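Local coordinates for GTPase-activating protein GYP1 (Saccharomyces cerevisiae, PDB 1FKM), which stimulates GTP hydrolysis by the Rab-type GTPases Ypt1 and Ypt7 through its TBC domain, supplying an arginine and a glutamine finger in trans, at residues P99-N111 and I154-M166. Numbering follows the deposited sequence.
Sequences PHIPLYQFKSVQN and IDDVEIKDPSTYM
Asp-161 lies across one face of the Phe-106 ring: its CB stands 3.7 Å from the ring centroid and only 5° off the normal, a CH-pi contact, while ring and carboxylate planes differ by 30°. Ile-159 O meets the same ring at its edge. With CG anti to the backbone N (chi1 -173°), Asp-161 keeps OD2 near CD1 of the ring while OD1 reaches Ser-108, whose OG donates to it over 2.8 Å from above the carboxylate plane. OD1 also accepts from Ser-163 N and, at an unusually short distance, from Ser-163 OG; a water links OD2 to Ser-108 N. Replacement of Asp-161 by alanine removes the carboxylate and would probably leave Ser-108 OG and the N and OG of Ser-163 without their common acceptor. Farther along the contact, Leu-103 N donates a bent hydrogen bond to Glu-158 O (2.9 Å), tilted out of the carbonyl plane. Val-109 CG2 lies 3.7 Å from Pro-162 CD, and Leu-103 CD1 packs on the same proline ring. Val-109 also touches Phe-141 of helix 133-145. The carboxylate that closes an Asx turn through Ser-163 N thus also takes the Ser-108 bond, tying the loop before helix 168-186 to the first turn of helix 107-123 within the all-helical TBC domain.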
# COMPACT_ATOMS: atom_id res chain seq x y z
N PRO A 99 10.91 1.84 -11.21
CA PRO A 99 11.68 2.38 -12.34
C PRO A 99 10.83 2.81 -13.53
O PRO A 99 11.30 3.55 -14.39
CB PRO A 99 12.63 1.22 -12.67
CG PRO A 99 11.83 0.01 -12.29
CD PRO A 99 11.22 0.42 -10.97
N HIS A 100 9.58 2.35 -13.57
CA HIS A 100 8.68 2.70 -14.66
C HIS A 100 7.94 4.02 -14.43
O HIS A 100 7.23 4.48 -15.32
CB HIS A 100 7.67 1.57 -14.87
CG HIS A 100 6.84 1.26 -13.66
ND1 HIS A 100 7.40 0.86 -12.46
CD2 HIS A 100 5.51 1.32 -13.45
CE1 HIS A 100 6.44 0.69 -11.56
NE2 HIS A 100 5.28 0.96 -12.14
N ILE A 101 8.11 4.62 -13.25
CA ILE A 101 7.44 5.88 -12.93
C ILE A 101 8.48 6.98 -12.72
O ILE A 101 9.30 6.90 -11.80
CB ILE A 101 6.57 5.75 -11.66
CG1 ILE A 101 5.54 4.63 -11.85
CG2 ILE A 101 5.84 7.07 -11.38
CD1 ILE A 101 4.75 4.29 -10.60
N PRO A 102 8.44 8.03 -13.56
CA PRO A 102 9.37 9.16 -13.50
C PRO A 102 9.57 9.79 -12.12
O PRO A 102 10.69 10.12 -11.73
CB PRO A 102 8.76 10.15 -14.50
CG PRO A 102 8.18 9.23 -15.53
CD PRO A 102 7.49 8.19 -14.67
N LEU A 103 8.47 9.97 -11.40
CA LEU A 103 8.51 10.57 -10.08
C LEU A 103 9.63 10.00 -9.20
O LEU A 103 10.33 10.74 -8.51
CB LEU A 103 7.17 10.34 -9.36
CG LEU A 103 7.07 10.84 -7.92
CD1 LEU A 103 7.09 12.37 -7.92
CD2 LEU A 103 5.78 10.33 -7.27
N TYR A 104 9.82 8.69 -9.27
CA TYR A 104 10.81 8.05 -8.42
C TYR A 104 12.28 8.20 -8.79
O TYR A 104 13.15 7.75 -8.05
CB TYR A 104 10.41 6.58 -8.21
CG TYR A 104 9.04 6.50 -7.56
CD1 TYR A 104 8.90 6.61 -6.18
CD2 TYR A 104 7.88 6.45 -8.34
CE1 TYR A 104 7.64 6.71 -5.59
CE2 TYR A 104 6.61 6.54 -7.76
CZ TYR A 104 6.50 6.68 -6.38
OH TYR A 104 5.26 6.83 -5.79
N GLN A 105 12.56 8.85 -9.91
CA GLN A 105 13.95 9.06 -10.28
C GLN A 105 14.42 10.45 -9.85
O GLN A 105 15.61 10.74 -9.88
CB GLN A 105 14.17 8.87 -11.78
CG GLN A 105 14.14 7.42 -12.22
CD GLN A 105 12.74 6.92 -12.51
OE1 GLN A 105 12.11 7.36 -13.46
NE2 GLN A 105 12.26 6.00 -11.68
N PHE A 106 13.48 11.30 -9.45
CA PHE A 106 13.84 12.64 -9.00
C PHE A 106 14.63 12.51 -7.71
O PHE A 106 14.26 11.73 -6.83
CB PHE A 106 12.59 13.49 -8.78
CG PHE A 106 11.88 13.88 -10.04
CD1 PHE A 106 12.57 14.52 -11.07
CD2 PHE A 106 10.53 13.61 -10.21
CE1 PHE A 106 11.92 14.89 -12.25
CE2 PHE A 106 9.87 13.96 -11.38
CZ PHE A 106 10.57 14.61 -12.41
N LYS A 107 15.71 13.27 -7.59
CA LYS A 107 16.54 13.21 -6.39
C LYS A 107 15.81 13.61 -5.12
O LYS A 107 16.08 13.06 -4.05
CB LYS A 107 17.79 14.09 -6.55
CG LYS A 107 18.90 13.41 -7.33
CD LYS A 107 19.36 12.14 -6.63
CE LYS A 107 20.44 11.42 -7.43
NZ LYS A 107 20.86 10.14 -6.79
N SER A 108 14.88 14.56 -5.23
CA SER A 108 14.13 15.00 -4.07
C SER A 108 13.30 13.85 -3.53
O SER A 108 13.18 13.67 -2.32
CB SER A 108 13.21 16.18 -4.44
OG SER A 108 12.25 15.79 -5.39
N VAL A 109 12.73 13.06 -4.44
CA VAL A 109 11.91 11.91 -4.05
C VAL A 109 12.78 10.80 -3.46
O VAL A 109 12.42 10.19 -2.46
CB VAL A 109 11.13 11.36 -5.26
CG1 VAL A 109 10.38 10.08 -4.87
CG2 VAL A 109 10.14 12.42 -5.75
N GLN A 110 13.92 10.53 -4.09
CA GLN A 110 14.81 9.49 -3.58
C GLN A 110 15.28 9.82 -2.16
O GLN A 110 15.29 8.95 -1.29
CB GLN A 110 16.01 9.32 -4.51
CG GLN A 110 15.68 8.56 -5.79
CD GLN A 110 16.86 8.48 -6.74
OE1 GLN A 110 18.01 8.51 -6.32
NE2 GLN A 110 16.57 8.36 -8.03
N ASN A 111 15.67 11.07 -1.94
CA ASN A 111 16.13 11.49 -0.62
C ASN A 111 15.02 11.43 0.43
O ASN A 111 15.26 11.08 1.59
CB ASN A 111 16.71 12.91 -0.67
CG ASN A 111 17.94 13.01 -1.56
OD1 ASN A 111 18.78 12.11 -1.57
ND2 ASN A 111 18.06 14.11 -2.29
N ILE A 154 -3.75 16.85 -10.33
CA ILE A 154 -3.48 15.60 -9.61
C ILE A 154 -3.07 14.45 -10.52
O ILE A 154 -2.24 13.62 -10.15
CB ILE A 154 -4.72 15.19 -8.78
CG1 ILE A 154 -4.90 16.18 -7.63
CG2 ILE A 154 -4.55 13.78 -8.24
CD1 ILE A 154 -6.12 15.91 -6.76
N ASP A 155 -3.62 14.41 -11.73
CA ASP A 155 -3.29 13.35 -12.67
C ASP A 155 -1.84 13.38 -13.14
O ASP A 155 -1.36 12.44 -13.78
CB ASP A 155 -4.22 13.40 -13.88
CG ASP A 155 -5.67 13.11 -13.52
OD1 ASP A 155 -5.94 12.82 -12.33
OD2 ASP A 155 -6.53 13.16 -14.42
N ASP A 156 -1.13 14.46 -12.83
CA ASP A 156 0.27 14.57 -13.26
C ASP A 156 1.26 14.44 -12.12
O ASP A 156 2.42 14.85 -12.24
CB ASP A 156 0.48 15.90 -13.99
CG ASP A 156 -0.39 16.01 -15.24
OD1 ASP A 156 -0.27 15.15 -16.13
OD2 ASP A 156 -1.19 16.97 -15.31
N VAL A 157 0.82 13.87 -11.01
CA VAL A 157 1.69 13.72 -9.85
C VAL A 157 2.88 12.80 -10.12
O VAL A 157 3.93 12.94 -9.50
CB VAL A 157 0.89 13.19 -8.63
CG1 VAL A 157 0.44 11.75 -8.87
CG2 VAL A 157 1.74 13.29 -7.37
N GLU A 158 2.73 11.86 -11.05
CA GLU A 158 3.82 10.93 -11.33
C GLU A 158 4.92 11.46 -12.25
O GLU A 158 5.93 10.79 -12.44
CB GLU A 158 3.26 9.63 -11.92
CG GLU A 158 2.21 8.95 -11.04
CD GLU A 158 2.02 7.48 -11.39
OE1 GLU A 158 2.24 7.12 -12.56
OE2 GLU A 158 1.65 6.69 -10.49
N ILE A 159 4.73 12.65 -12.81
CA ILE A 159 5.75 13.19 -13.71
C ILE A 159 6.34 14.54 -13.29
O ILE A 159 7.18 15.10 -14.00
CB ILE A 159 5.19 13.33 -15.15
CG1 ILE A 159 3.97 14.25 -15.15
CG2 ILE A 159 4.82 11.96 -15.70
CD1 ILE A 159 3.43 14.54 -16.54
N LYS A 160 5.93 15.05 -12.14
CA LYS A 160 6.44 16.33 -11.67
C LYS A 160 7.33 16.22 -10.43
O LYS A 160 7.03 15.47 -9.51
CB LYS A 160 5.28 17.29 -11.39
CG LYS A 160 4.41 17.53 -12.61
CD LYS A 160 3.26 18.48 -12.33
CE LYS A 160 2.44 18.71 -13.59
NZ LYS A 160 1.30 19.64 -13.39
N ASP A 161 8.43 16.98 -10.43
CA ASP A 161 9.37 16.99 -9.31
C ASP A 161 8.76 17.81 -8.17
O ASP A 161 8.50 19.00 -8.33
CB ASP A 161 10.69 17.64 -9.74
CG ASP A 161 11.77 17.53 -8.67
OD1 ASP A 161 11.46 17.56 -7.46
OD2 ASP A 161 12.96 17.43 -9.06
N PRO A 162 8.53 17.18 -7.00
CA PRO A 162 7.94 17.86 -5.84
C PRO A 162 8.68 19.13 -5.42
O PRO A 162 8.08 20.05 -4.87
CB PRO A 162 8.00 16.78 -4.75
CG PRO A 162 7.83 15.52 -5.52
CD PRO A 162 8.74 15.75 -6.71
N SER A 163 9.98 19.17 -5.67
CA SER A 163 10.78 20.33 -5.30
C SER A 163 10.47 21.55 -6.17
O SER A 163 10.98 22.64 -5.91
CB SER A 163 12.27 20.00 -5.37
OG SER A 163 12.66 19.64 -6.69
N THR A 164 9.64 21.36 -7.20
CA THR A 164 9.27 22.46 -8.09
C THR A 164 7.96 23.11 -7.67
O THR A 164 7.59 24.17 -8.19
CB THR A 164 9.14 21.99 -9.56
OG1 THR A 164 8.02 21.10 -9.68
CG2 THR A 164 10.40 21.29 -10.01
N TYR A 165 7.24 22.49 -6.73
CA TYR A 165 5.98 23.06 -6.26
C TYR A 165 5.79 22.98 -4.75
O TYR A 165 4.73 23.31 -4.23
CB TYR A 165 4.79 22.43 -7.01
CG TYR A 165 4.57 20.94 -6.83
CD1 TYR A 165 3.76 20.45 -5.80
CD2 TYR A 165 5.12 20.02 -7.72
CE1 TYR A 165 3.50 19.08 -5.67
CE2 TYR A 165 4.87 18.65 -7.60
CZ TYR A 165 4.05 18.19 -6.57
OH TYR A 165 3.79 16.84 -6.45
N MSE A 166 6.83 22.56 -4.04
CA MSE A 166 6.78 22.47 -2.59
C MSE A 166 8.08 22.98 -1.97
O MSE A 166 9.16 22.77 -2.53
CB MSE A 166 6.57 21.01 -2.15
CG MSE A 166 5.23 20.41 -2.54
SE MSE A 166 5.17 18.51 -2.17
CE MSE A 166 5.21 18.57 -0.23
O HOH W 1 14.71 16.56 -7.51